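Local atomic coordinates of methionyl-tRNA formyltransferase (Clostridium thermocellum, PDB entry 1ZGH), a protein that probably transfers a formyl group from 10-formyltetrahydrofolate to the amino group of the methionine carried by initiator tRNA. Residues Met217-Gly220 / Pro224-Phe227; Ser115-Leu120 / Glu157-Arg162; Asp213-Leu218 / Leu235-Ala240; Ile43-Lys48 / Ile166-Met171; Leu120-Ile125 / Gln193-Glu198. One frame throughout, in Å; residues are numbered along the deposited sequence.

Interaction 1 (Met217-Gly220 / Pro224-Phe227)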
# COMPACT_ATOMS: atom_id res chain seq x y z
N MSE A 217 0.37 6.93 11.81
CA MSE A 217 -0.31 6.27 10.69
C MSE A 217 -0.39 7.20 9.48
O MSE A 217 -0.57 6.73 8.37
CB MSE A 217 -1.69 5.75 11.04
CG MSE A 217 -2.83 6.78 10.98
SE MSE A 217 -4.50 6.09 11.70
CE MSE A 217 -5.74 7.57 11.01
N LEU A 218 -0.24 8.51 9.72
CA LEU A 218 -0.18 9.53 8.67
C LEU A 218 1.21 10.12 8.35
O LEU A 218 1.32 11.05 7.52
CB LEU A 218 -1.18 10.64 9.01
CG LEU A 218 -2.62 10.13 9.08
CD1 LEU A 218 -3.52 11.08 9.87
CD2 LEU A 218 -3.19 9.86 7.72
N ASP A 219 2.25 9.57 8.99
CA ASP A 219 3.62 10.00 8.88
C ASP A 219 4.34 9.17 7.82
O ASP A 219 5.00 8.16 8.10
CB ASP A 219 4.27 9.93 10.26
CG ASP A 219 5.64 10.56 10.34
OD1 ASP A 219 6.20 11.06 9.31
OD2 ASP A 219 6.22 10.50 11.45
N GLY A 220 4.20 9.61 6.57
CA GLY A 220 4.86 8.94 5.45
C GLY A 220 4.74 9.72 4.16
O GLY A 220 3.86 10.56 4.02
N PRO A 224 -1.23 13.07 4.14
CA PRO A 224 -1.62 14.30 4.86
C PRO A 224 -1.47 14.09 6.35
O PRO A 224 -2.23 13.32 6.96
CB PRO A 224 -3.12 14.47 4.52
CG PRO A 224 -3.61 13.08 4.23
CD PRO A 224 -2.42 12.30 3.68
N ARG A 225 -0.49 14.78 6.94
CA ARG A 225 -0.19 14.57 8.36
C ARG A 225 -1.37 14.80 9.29
O ARG A 225 -2.22 15.65 9.05
CB ARG A 225 0.95 15.50 8.80
CG ARG A 225 2.30 15.22 8.15
CD ARG A 225 2.97 13.99 8.64
NE ARG A 225 4.27 13.83 7.95
CZ ARG A 225 4.39 13.31 6.73
NH1 ARG A 225 3.30 12.92 6.06
NH2 ARG A 225 5.59 13.20 6.17
N ALA A 226 -1.33 14.13 10.44
CA ALA A 226 -2.29 14.33 11.49
C ALA A 226 -2.20 15.80 11.94
O ALA A 226 -1.12 16.35 12.08
CB ALA A 226 -2.02 13.41 12.67
N PHE A 227 -3.34 16.39 12.19
CA PHE A 227 -3.38 17.81 12.53
C PHE A 227 -4.48 18.21 13.52
O PHE A 227 -5.46 17.48 13.71
CB PHE A 227 -3.46 18.65 11.25
CG PHE A 227 -4.79 18.69 10.61
CD1 PHE A 227 -5.68 19.71 10.93
CD2 PHE A 227 -5.17 17.72 9.68
CE1 PHE A 227 -6.93 19.78 10.37
CE2 PHE A 227 -6.44 17.79 9.08
CZ PHE A 227 -7.32 18.84 9.42
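Arg225 and Leu218 bring together the two arms of the compact loop that joins helix 208-217 to strand 227-230 in the C-terminal domain. The chain leaves the helix, doubles back and passes Leu218 again at Arg225, where the two CA atoms are 5.0 Å apart. Leu218 sends its side chain into the returning arm. Its CB lies 3.5 Å from Pro224 O, and its CD1 branch runs on to Ala226 CB at 3.9 Å. The CD2 branch of Leu218 stays beside the carbonyl of Pro224. That carbonyl oxygen accepts a hydrogen bond from Ser200 OG, which ties the returning arm to another loop.

Arg225 starts out away from the first arm, and its chain is bent at chi2 (-73°). The bend swings the guanidinium back over Asp219 and Gly220. One face of the group lies over this backbone, with Gly220 N 3.3 Å from the guanidinium plane. Asp219 OD1 is over the same face, 3.6 Å from Arg225 NE. This is a long salt bridge of charges alone. The carboxylate and guanidinium planes are 41° apart, and no N-H points at the oxygen. The firmer partner of the carboxylate lies elsewhere, because Asp219 OD2 accepts from the backbone N of Arg239. The hydrogen bond across the contact is at the end of the side chain: Arg225 NH1 donates to Gly220 O over 3.2 Å, bent to 142° at the hydrogen and reaching the oxygen from above the carbonyl plane.

Interaction 2 (Ser115-Leu120 / Glu157-Arg162)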
# COMPACT_ATOMS: atom_id res chain seq x y z
N SER A 115 -7.48 3.03 1.82
CA SER A 115 -6.62 3.42 2.96
C SER A 115 -6.46 2.30 3.99
O SER A 115 -6.81 2.47 5.18
CB SER A 115 -7.16 4.71 3.58
OG SER A 115 -7.51 5.65 2.59
N PRO A 116 -6.02 1.13 3.53
CA PRO A 116 -6.06 -0.00 4.44
C PRO A 116 -5.19 0.21 5.69
O PRO A 116 -5.60 -0.21 6.76
CB PRO A 116 -5.60 -1.19 3.57
CG PRO A 116 -4.85 -0.58 2.43
CD PRO A 116 -5.51 0.75 2.19
N LEU A 117 -4.04 0.87 5.58
CA LEU A 117 -3.18 1.02 6.76
C LEU A 117 -3.86 1.81 7.88
O LEU A 117 -3.90 1.36 9.02
CB LEU A 117 -1.82 1.64 6.43
CG LEU A 117 -0.98 1.93 7.70
CD1 LEU A 117 -0.75 0.67 8.52
CD2 LEU A 117 0.33 2.50 7.27
N GLN A 118 -4.42 2.96 7.52
CA GLN A 118 -5.12 3.82 8.45
C GLN A 118 -6.39 3.14 8.96
O GLN A 118 -6.68 3.19 10.16
CB GLN A 118 -5.45 5.18 7.80
CG GLN A 118 -4.23 6.02 7.42
CD GLN A 118 -3.53 5.57 6.14
OE1 GLN A 118 -4.15 4.96 5.28
NE2 GLN A 118 -2.20 5.84 6.02
N ASN A 119 -7.10 2.43 8.09
CA ASN A 119 -8.28 1.68 8.53
C ASN A 119 -7.93 0.55 9.54
O ASN A 119 -8.66 0.32 10.51
CB ASN A 119 -9.04 1.14 7.34
CG ASN A 119 -10.05 2.14 6.80
OD1 ASN A 119 -10.98 2.55 7.52
ND2 ASN A 119 -9.89 2.53 5.53
N LEU A 120 -6.77 -0.10 9.34
CA LEU A 120 -6.30 -1.16 10.26
C LEU A 120 -5.85 -0.59 11.63
O LEU A 120 -6.22 -1.12 12.67
CB LEU A 120 -5.13 -1.93 9.63
CG LEU A 120 -5.53 -2.82 8.44
CD1 LEU A 120 -4.26 -3.16 7.63
CD2 LEU A 120 -6.26 -4.06 8.91
N GLU A 157 5.47 5.19 6.85
CA GLU A 157 6.64 4.98 6.06
C GLU A 157 7.38 3.70 6.43
O GLU A 157 7.74 2.92 5.54
CB GLU A 157 7.59 6.18 6.04
CG GLU A 157 8.79 6.04 5.04
CD GLU A 157 9.08 7.29 4.25
OE1 GLU A 157 10.18 7.40 3.68
OE2 GLU A 157 8.19 8.16 4.15
N GLU A 158 7.58 3.48 7.73
CA GLU A 158 8.25 2.28 8.24
C GLU A 158 7.47 1.00 7.89
O GLU A 158 8.03 -0.00 7.44
CB GLU A 158 8.47 2.39 9.77
CG GLU A 158 9.64 3.28 10.16
CD GLU A 158 9.63 3.71 11.64
OE1 GLU A 158 8.65 3.41 12.33
OE2 GLU A 158 10.59 4.36 12.09
N ILE A 159 6.15 1.07 8.01
CA ILE A 159 5.30 -0.08 7.74
C ILE A 159 5.26 -0.36 6.23
O ILE A 159 5.35 -1.51 5.82
CB ILE A 159 3.85 0.18 8.28
CG1 ILE A 159 3.87 0.22 9.83
CG2 ILE A 159 2.86 -0.89 7.74
CD1 ILE A 159 2.63 0.89 10.42
N PHE A 160 5.12 0.67 5.42
CA PHE A 160 5.12 0.50 3.95
C PHE A 160 6.47 -0.04 3.45
O PHE A 160 6.51 -0.89 2.55
CB PHE A 160 4.73 1.79 3.22
CG PHE A 160 3.30 2.17 3.36
CD1 PHE A 160 2.28 1.23 3.20
CD2 PHE A 160 2.95 3.50 3.54
CE1 PHE A 160 0.97 1.61 3.30
CE2 PHE A 160 1.64 3.86 3.63
CZ PHE A 160 0.65 2.92 3.49
N MSE A 161 7.57 0.41 4.05
CA MSE A 161 8.87 -0.15 3.67
C MSE A 161 9.05 -1.61 4.12
O MSE A 161 9.64 -2.41 3.42
CB MSE A 161 10.04 0.73 4.19
CG MSE A 161 10.01 2.12 3.57
SE MSE A 161 11.57 3.17 4.19
CE MSE A 161 11.25 3.27 5.89
N ARG A 162 8.52 -1.94 5.28
CA ARG A 162 8.51 -3.32 5.78
C ARG A 162 7.68 -4.23 4.84
O ARG A 162 8.13 -5.32 4.47
CB ARG A 162 7.92 -3.31 7.21
CG ARG A 162 7.88 -4.63 7.94
CD ARG A 162 7.22 -4.44 9.36
NE ARG A 162 7.85 -3.37 10.14
CZ ARG A 162 7.24 -2.50 10.93
NH1 ARG A 162 5.94 -2.59 11.14
NH2 ARG A 162 7.95 -1.56 11.55
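Leu117 meets Phe160 and Ile159 with one methyl branch each. CD2 of Leu117 sits over one face of the Phe160 ring, 4.2 Å from its centroid and 25° off the ring normal. This is a CH-pi contact shifted toward the rim, and the closest ring atom is Phe160 CZ at 3.8 Å from Leu117 CD2. The other branch, Leu117 CD1, touches Ile159 CD1 at 3.9 Å and lies almost as near to Ile159 CG2. The leucine reaches across because its CG is turned anti to the backbone N (chi1 174°), which directs CD2 at Phe160 and CD1 at Ile159.

The contact is buried and wholly apolar. It joins two helices of the formyl transferase domain: the short helix 116-122 and the long helix 156-178, which follows the edge strand 144-151 of the mixed sheet. The backbones stay well apart, with Leu117 CA 8.6 Å from Ile159 CA, and side chains alone make the contact.

A second shell holds these groups. The Phe160 ring also meets the ring of Tyr223, with planes about 25° apart, and touches Trp41 and Met105. On the short helix, Gln118 NE2 donates to Met217 O at the end of helix 208-217. Asn119 ND2 bonds to Gln193 O, which ties the same helix to the loop after strand 191-192.

Interaction 3 (Asp213-Leu218 / Leu235-Ala240)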
# COMPACT_ATOMS: atom_id res chain seq x y z
N ASP A 213 -1.33 6.95 17.49
CA ASP A 213 -1.71 6.15 16.31
C ASP A 213 -1.98 7.04 15.14
O ASP A 213 -1.49 6.78 14.06
CB ASP A 213 -2.89 5.22 16.59
CG ASP A 213 -2.50 4.04 17.46
OD1 ASP A 213 -1.30 3.74 17.53
OD2 ASP A 213 -3.38 3.43 18.09
N TYR A 214 -2.78 8.10 15.35
CA TYR A 214 -3.08 9.09 14.27
C TYR A 214 -1.83 9.74 13.66
O TYR A 214 -1.66 9.79 12.46
CB TYR A 214 -4.08 10.17 14.73
CG TYR A 214 -5.50 9.86 14.31
CD1 TYR A 214 -6.15 8.72 14.79
CD2 TYR A 214 -6.19 10.70 13.43
CE1 TYR A 214 -7.45 8.42 14.38
CE2 TYR A 214 -7.50 10.42 13.02
CZ TYR A 214 -8.11 9.28 13.50
OH TYR A 214 -9.40 9.00 13.15
N ILE A 215 -0.93 10.24 14.52
CA ILE A 215 0.29 10.84 14.05
C ILE A 215 1.16 9.84 13.26
O ILE A 215 1.56 10.13 12.11
CB ILE A 215 1.13 11.46 15.18
CG1 ILE A 215 0.32 12.55 15.90
CG2 ILE A 215 2.46 12.01 14.59
CD1 ILE A 215 1.00 13.05 17.16
N ARG A 216 1.42 8.66 13.83
CA ARG A 216 2.28 7.70 13.15
C ARG A 216 1.68 7.14 11.84
O ARG A 216 2.43 6.93 10.89
CB ARG A 216 2.67 6.54 14.05
CG ARG A 216 1.61 5.45 14.24
CD ARG A 216 2.03 4.58 15.40
NE ARG A 216 1.02 3.61 15.80
CZ ARG A 216 0.86 2.41 15.26
NH1 ARG A 216 1.64 1.95 14.28
NH2 ARG A 216 -0.07 1.62 15.75
N MSE A 217 0.37 6.93 11.81
CA MSE A 217 -0.31 6.27 10.69
C MSE A 217 -0.39 7.20 9.48
O MSE A 217 -0.57 6.73 8.37
CB MSE A 217 -1.69 5.75 11.04
CG MSE A 217 -2.83 6.78 10.98
SE MSE A 217 -4.50 6.09 11.70
CE MSE A 217 -5.74 7.57 11.01
N LEU A 218 -0.24 8.51 9.72
CA LEU A 218 -0.18 9.53 8.67
C LEU A 218 1.21 10.12 8.35
O LEU A 218 1.32 11.05 7.52
CB LEU A 218 -1.18 10.64 9.01
CG LEU A 218 -2.62 10.13 9.08
CD1 LEU A 218 -3.52 11.08 9.87
CD2 LEU A 218 -3.19 9.86 7.72
N LEU A 235 -1.83 22.87 12.87
CA LEU A 235 -0.64 22.28 13.48
C LEU A 235 -0.52 20.84 12.99
O LEU A 235 -1.41 20.00 13.30
CB LEU A 235 -0.73 22.29 15.00
CG LEU A 235 -0.46 23.63 15.66
CD1 LEU A 235 -1.49 24.70 15.29
CD2 LEU A 235 -0.42 23.42 17.17
N GLU A 236 0.50 20.56 12.17
CA GLU A 236 0.69 19.23 11.61
C GLU A 236 1.81 18.51 12.35
O GLU A 236 2.87 19.07 12.55
CB GLU A 236 1.03 19.32 10.12
CG GLU A 236 -0.13 19.82 9.28
CD GLU A 236 0.12 19.72 7.76
OE1 GLU A 236 1.16 19.23 7.32
OE2 GLU A 236 -0.76 20.14 6.98
N PHE A 237 1.57 17.27 12.74
CA PHE A 237 2.48 16.52 13.59
C PHE A 237 3.15 15.39 12.85
O PHE A 237 2.55 14.77 11.95
CB PHE A 237 1.71 15.92 14.82
CG PHE A 237 0.98 16.94 15.63
CD1 PHE A 237 1.62 17.61 16.65
CD2 PHE A 237 -0.37 17.24 15.37
CE1 PHE A 237 0.97 18.57 17.37
CE2 PHE A 237 -1.02 18.19 16.11
CZ PHE A 237 -0.34 18.85 17.11
N SER A 238 4.38 15.09 13.25
CA SER A 238 5.11 13.92 12.76
C SER A 238 6.17 13.48 13.78
O SER A 238 6.40 14.18 14.80
CB SER A 238 5.73 14.24 11.39
OG SER A 238 6.60 15.34 11.54
N ARG A 239 6.77 12.31 13.52
CA ARG A 239 7.84 11.75 14.29
C ARG A 239 7.50 11.68 15.79
O ARG A 239 8.24 12.15 16.68
CB ARG A 239 9.12 12.54 14.09
CG ARG A 239 10.36 11.75 14.56
CD ARG A 239 11.60 12.15 13.79
NE ARG A 239 11.97 13.55 13.98
CZ ARG A 239 12.91 13.99 14.81
NH1 ARG A 239 13.58 13.16 15.61
NH2 ARG A 239 13.18 15.29 14.84
N ALA A 240 6.37 11.06 16.06
CA ALA A 240 5.88 10.90 17.40
C ALA A 240 6.65 9.82 18.16
O ALA A 240 7.03 8.82 17.58
CB ALA A 240 4.45 10.51 17.34
O HOH W 1 1.09 12.56 10.94
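Ile215 carries the contact of segment 213-218 with segment 235-240. Its two branches divide the work. CG2 lies 3.7 Å from Ala240 CB and equally near Ser238 CA, in the bend where the chain turns a corner at Arg239. CG1 and its end methyl CD1 rest on Phe237, with CD1 3.8 Å from Phe237 CB. Chi1 of -59° puts CG2 beside the carbonyl carbon and CG1 beside the backbone N, which spreads the two methyls along the strand. This is the tight part of the contact, and Ile215 is buried there.

The contact packs the helix on strand 233-243, the middle strand of the three-stranded antiparallel sheet in the C-terminal domain, which in this family has an OB-like fold.

The other side is looser and partly wet. The Phe237 ring leads away from the helix toward Val251 and Ile228 on the neighbouring strands. Ile215 CD1 approaches that ring obliquely. A water bridges the backbones, donating to Ile215 O at 2.7 Å and to Phe237 O at 2.8 Å. Arg239 is exposed at the corner, where its NE forms a salt bridge with Asp250 OD2.

Another polar group is held within the helix. Arg216 grips Asp213 OD1 side-on, with NE at 2.9 Å and NH2 at 3.0 Å. The oxygen lies in the guanidinium plane, and both nitrogens reach it from the same face of the carboxylate. Arg216 NH1 turns to Leu152 O and Gly154 O.

Interaction 4 (Ile43-Lys48 / Ile166-Met171); sequences IKNAQK and IIFNDM
Asn45 and Phe168 mark the closest approach of two helical segments, with their CA atoms 6.9 Å apart. Segment 43-48 is regular helix. Segment 166-171 holds a wider pi-type turn, in which Ile166 O accepts from both Asp170 N and Met171 N, each at 3.1 Å.

Phe168 is the side chain that bridges the helices. Its ring lies with one face toward the other backbone. Asn45 CB sits over that face, 3.8 Å from the centroid and 22° off the normal, in a CH-pi contact. The far end of the ring reaches the next residue, with Phe168 CE1 3.6 Å from Ala46 CA and CZ 3.9 Å from Ala46 CB. The amide of Asn45 has other partners. Its OD1 accepts from Lys44 NZ, which lies above the carbonyl plane, and its ND2 bonds to Ser164 OG one turn back on the long helix.

Helix 40-52 is the connection of a beta-alpha-beta crossover between the parallel strands 31-36 and 57-62. Helix 156-178 packs through Ile167 and Met171 on strands farther across the same sheet. Helices packed together over the sheet in this way fit the Rossmann-like fold of the formyl transferase domain.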
# COMPACT_ATOMS: atom_id res chain seq x y z
N ILE A 43 9.98 2.10 -5.75
CA ILE A 43 10.73 2.32 -6.98
C ILE A 43 12.18 1.84 -6.84
O ILE A 43 12.73 1.22 -7.75
CB ILE A 43 10.66 3.80 -7.39
CG1 ILE A 43 9.21 4.20 -7.71
CG2 ILE A 43 11.59 4.06 -8.60
CD1 ILE A 43 9.02 5.72 -7.84
N LYS A 44 12.80 2.19 -5.72
CA LYS A 44 14.15 1.74 -5.41
C LYS A 44 14.18 0.21 -5.44
O LYS A 44 15.08 -0.36 -6.00
CB LYS A 44 14.64 2.27 -4.05
CG LYS A 44 15.96 1.60 -3.52
CD LYS A 44 16.39 2.08 -2.09
CE LYS A 44 15.36 1.81 -0.96
NZ LYS A 44 15.08 0.37 -0.61
N ASN A 45 13.21 -0.42 -4.78
CA ASN A 45 13.18 -1.88 -4.64
C ASN A 45 12.93 -2.57 -5.99
O ASN A 45 13.45 -3.66 -6.25
CB ASN A 45 12.11 -2.31 -3.60
CG ASN A 45 12.57 -2.08 -2.15
OD1 ASN A 45 13.75 -1.94 -1.87
ND2 ASN A 45 11.62 -2.07 -1.21
N ALA A 46 12.17 -1.90 -6.85
CA ALA A 46 11.90 -2.38 -8.20
C ALA A 46 13.14 -2.30 -9.06
O ALA A 46 13.42 -3.24 -9.82
CB ALA A 46 10.74 -1.60 -8.83
N GLN A 47 13.88 -1.19 -8.97
CA GLN A 47 15.16 -1.03 -9.73
C GLN A 47 16.18 -2.09 -9.30
O GLN A 47 16.86 -2.69 -10.13
CB GLN A 47 15.74 0.37 -9.54
CG GLN A 47 14.88 1.47 -10.18
CD GLN A 47 15.29 2.88 -9.78
OE1 GLN A 47 15.91 3.09 -8.73
NE2 GLN A 47 14.92 3.85 -10.60
N LYS A 48 16.25 -2.33 -7.99
CA LYS A 48 17.11 -3.37 -7.42
C LYS A 48 16.71 -4.75 -7.94
O LYS A 48 17.56 -5.54 -8.37
CB LYS A 48 17.04 -3.31 -5.90
CG LYS A 48 17.94 -4.26 -5.19
N ILE A 166 8.86 -7.37 2.11
CA ILE A 166 8.19 -8.68 2.02
C ILE A 166 7.73 -8.97 0.59
O ILE A 166 7.89 -10.09 0.09
CB ILE A 166 7.00 -8.77 3.03
CG1 ILE A 166 7.56 -8.77 4.46
CG2 ILE A 166 6.12 -10.02 2.76
CD1 ILE A 166 6.53 -8.59 5.63
N ILE A 167 7.19 -7.96 -0.08
CA ILE A 167 6.65 -8.12 -1.40
C ILE A 167 7.77 -8.45 -2.40
O ILE A 167 7.68 -9.41 -3.22
CB ILE A 167 5.86 -6.88 -1.83
CG1 ILE A 167 4.52 -6.84 -1.08
CG2 ILE A 167 5.59 -6.89 -3.35
CD1 ILE A 167 3.77 -5.50 -1.20
N PHE A 168 8.84 -7.68 -2.32
CA PHE A 168 9.95 -7.81 -3.27
C PHE A 168 10.90 -8.97 -2.99
O PHE A 168 11.41 -9.57 -3.94
CB PHE A 168 10.75 -6.51 -3.39
CG PHE A 168 10.09 -5.49 -4.30
CD1 PHE A 168 10.23 -5.59 -5.66
CD2 PHE A 168 9.31 -4.46 -3.78
CE1 PHE A 168 9.61 -4.67 -6.53
CE2 PHE A 168 8.70 -3.52 -4.62
CZ PHE A 168 8.86 -3.63 -6.03
N ASN A 169 11.12 -9.29 -1.72
CA ASN A 169 12.11 -10.33 -1.39
C ASN A 169 11.49 -11.71 -1.29
O ASN A 169 12.17 -12.69 -1.56
CB ASN A 169 12.85 -10.00 -0.09
CG ASN A 169 13.78 -8.77 -0.23
OD1 ASN A 169 13.92 -8.18 -1.31
ND2 ASN A 169 14.43 -8.42 0.86
N ASP A 170 10.20 -11.79 -0.98
CA ASP A 170 9.53 -13.08 -0.74
C ASP A 170 8.40 -13.33 -1.74
O ASP A 170 8.43 -14.33 -2.48
CB ASP A 170 9.02 -13.11 0.70
CG ASP A 170 8.24 -14.39 1.04
OD1 ASP A 170 7.71 -14.45 2.18
OD2 ASP A 170 8.16 -15.33 0.21
N MSE A 171 7.42 -12.43 -1.81
CA MSE A 171 6.21 -12.70 -2.56
C MSE A 171 6.38 -12.73 -4.09
O MSE A 171 5.92 -13.67 -4.74
CB MSE A 171 5.08 -11.75 -2.14
CG MSE A 171 4.77 -11.85 -0.66
SE MSE A 171 3.28 -10.73 -0.15
CE MSE A 171 1.78 -11.94 -0.58

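Interaction 5 (Leu120-Ile125 / Gln193-Glu198); sequences LIERGI and QRRKPE
Arg195 reaches from the loop after strand 191-192 to Glu122, at the end of helix 116-122. The contact ties the segment leading from that strand toward the C-terminal domain to a helix of the formyl transferase domain. The two side chains approach from opposite directions, and the nearest CA atoms, those of Glu122 and Arg195, are 11.3 Å apart. CB of Arg195 points toward the helix. CG follows and comes to 4.3 Å from Glu122 OE2. CD of Arg195 lies 3.1 Å from Glu122 OE2, and the bend at chi3 (72°) then turns NE onto that oxygen. NE lies 2.8 Å from Glu122 OE2 and makes the salt bridge. CZ is farther off, and the two outer nitrogens turn away from the carboxylate. NH1 packs on Gln118 CG, one turn back on the helix. NH2 lies against CE of the selenomethionine Met217.

Glu122 supplies its half with an extended chain beyond CG. Its OE2 stands obliquely to the guanidinium, and the two flat groups are turned 78° apart. The helix stops just beyond it in a Schellman motif, with Gly124 at positive phi as the C-prime residue. At the other end of the contact, Arg195 N bonds to Ser115 OG before the first turn of the same helix, so Arg195 touches that helix near both ends.

Glu122 is exposed, and a single oxygen faces a single nitrogen with the planes nearly perpendicular. This is a short contact of opposite charges rather than a two-pronged grip, and its strength probably depends on how much water screens it.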
# COMPACT_ATOMS: atom_id res chain seq x y z
N LEU A 120 -6.77 -0.10 9.34
CA LEU A 120 -6.30 -1.16 10.26
C LEU A 120 -5.85 -0.59 11.63
O LEU A 120 -6.22 -1.12 12.67
CB LEU A 120 -5.13 -1.93 9.63
CG LEU A 120 -5.53 -2.82 8.44
CD1 LEU A 120 -4.26 -3.16 7.63
CD2 LEU A 120 -6.26 -4.06 8.91
N ILE A 121 -5.04 0.47 11.59
CA ILE A 121 -4.52 1.12 12.81
C ILE A 121 -5.65 1.77 13.62
O ILE A 121 -5.71 1.54 14.83
CB ILE A 121 -3.36 2.08 12.54
CG1 ILE A 121 -2.15 1.27 12.05
CG2 ILE A 121 -2.96 2.88 13.85
CD1 ILE A 121 -0.95 2.13 11.67
N GLU A 122 -6.58 2.48 12.97
CA GLU A 122 -7.85 2.89 13.66
C GLU A 122 -8.56 1.78 14.39
O GLU A 122 -9.21 2.01 15.43
CB GLU A 122 -8.84 3.46 12.66
CG GLU A 122 -8.55 4.86 12.24
CD GLU A 122 -9.69 5.42 11.39
OE1 GLU A 122 -10.86 5.45 11.88
OE2 GLU A 122 -9.42 5.77 10.23
N ARG A 123 -8.58 0.59 13.81
CA ARG A 123 -9.25 -0.52 14.43
C ARG A 123 -8.39 -1.19 15.53
O ARG A 123 -8.77 -2.22 16.02
CB ARG A 123 -9.71 -1.52 13.38
CG ARG A 123 -10.88 -1.00 12.54
CD ARG A 123 -11.16 -1.84 11.32
NE ARG A 123 -12.36 -1.39 10.61
CZ ARG A 123 -12.47 -0.25 9.94
NH1 ARG A 123 -11.45 0.58 9.84
NH2 ARG A 123 -13.61 0.06 9.34
N GLY A 124 -7.26 -0.60 15.91
CA GLY A 124 -6.38 -1.19 16.92
C GLY A 124 -5.68 -2.48 16.50
O GLY A 124 -5.27 -3.28 17.37
N ILE A 125 -5.54 -2.72 15.20
CA ILE A 125 -4.94 -3.97 14.74
C ILE A 125 -3.40 -3.82 14.67
O ILE A 125 -2.89 -2.84 14.12
CB ILE A 125 -5.54 -4.39 13.38
CG1 ILE A 125 -7.01 -4.77 13.55
CG2 ILE A 125 -4.76 -5.55 12.72
CD1 ILE A 125 -7.81 -4.65 12.28
N GLN A 193 -13.36 2.16 3.61
CA GLN A 193 -13.50 3.33 2.76
C GLN A 193 -12.21 4.12 2.68
O GLN A 193 -11.42 4.16 3.64
CB GLN A 193 -14.59 4.23 3.32
CG GLN A 193 -15.87 3.51 3.54
CD GLN A 193 -17.05 4.44 3.76
OE1 GLN A 193 -17.45 4.68 4.90
NE2 GLN A 193 -17.62 4.95 2.66
N ARG A 194 -12.02 4.77 1.54
CA ARG A 194 -10.87 5.60 1.31
C ARG A 194 -10.98 6.80 2.23
O ARG A 194 -12.03 7.38 2.37
CB ARG A 194 -10.75 6.03 -0.16
CG ARG A 194 -9.37 6.63 -0.44
N ARG A 195 -9.90 7.13 2.92
CA ARG A 195 -9.95 8.23 3.87
C ARG A 195 -9.65 9.54 3.12
O ARG A 195 -8.87 9.54 2.19
CB ARG A 195 -9.00 7.96 5.07
CG ARG A 195 -9.68 6.99 6.10
CD ARG A 195 -8.83 6.56 7.32
NE ARG A 195 -8.63 7.65 8.31
CZ ARG A 195 -7.70 8.59 8.17
NH1 ARG A 195 -6.88 8.55 7.17
NH2 ARG A 195 -7.60 9.58 9.04
N LYS A 196 -10.33 10.63 3.49
CA LYS A 196 -10.07 11.96 2.92
C LYS A 196 -9.02 12.74 3.78
O LYS A 196 -8.79 12.40 4.92
CB LYS A 196 -11.38 12.74 2.83
CG LYS A 196 -12.44 12.08 1.94
N PRO A 197 -8.35 13.75 3.19
CA PRO A 197 -7.41 14.61 3.96
C PRO A 197 -8.00 15.25 5.22
O PRO A 197 -7.31 15.37 6.23
CB PRO A 197 -7.04 15.71 2.96
CG PRO A 197 -7.21 15.08 1.60
CD PRO A 197 -8.35 14.08 1.74
N GLU A 198 -9.28 15.62 5.18
CA GLU A 198 -9.94 16.18 6.36
C GLU A 198 -9.99 15.20 7.55
O GLU A 198 -10.07 15.63 8.70
CB GLU A 198 -11.36 16.61 6.01
CG GLU A 198 -11.46 17.71 4.94
CD GLU A 198 -11.07 17.27 3.48
OE1 GLU A 198 -11.04 16.07 3.13
OE2 GLU A 198 -10.81 18.19 2.68

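From the N terminus, interaction 4 opens first, on helix 40-52, and closes on helix 156-178 across most of the formyl transferase domain. Interaction 2 is nested in that loop and uses the same long helix, nearer its start. Interaction 5 opens inside both loops, at the end of helix 116-122, and closes beyond them at 193-198, so it crosses interactions 2 and 4. The last two contacts follow in series. Interaction 3 runs from helix 208-217 to strand 233-243, and interaction 1 closes the short loop inside it. Interactions 1, 2, 3 and 5 touch one another where the two domains meet, while interaction 4 lies apart from interaction 1, its centre about 24 Å away.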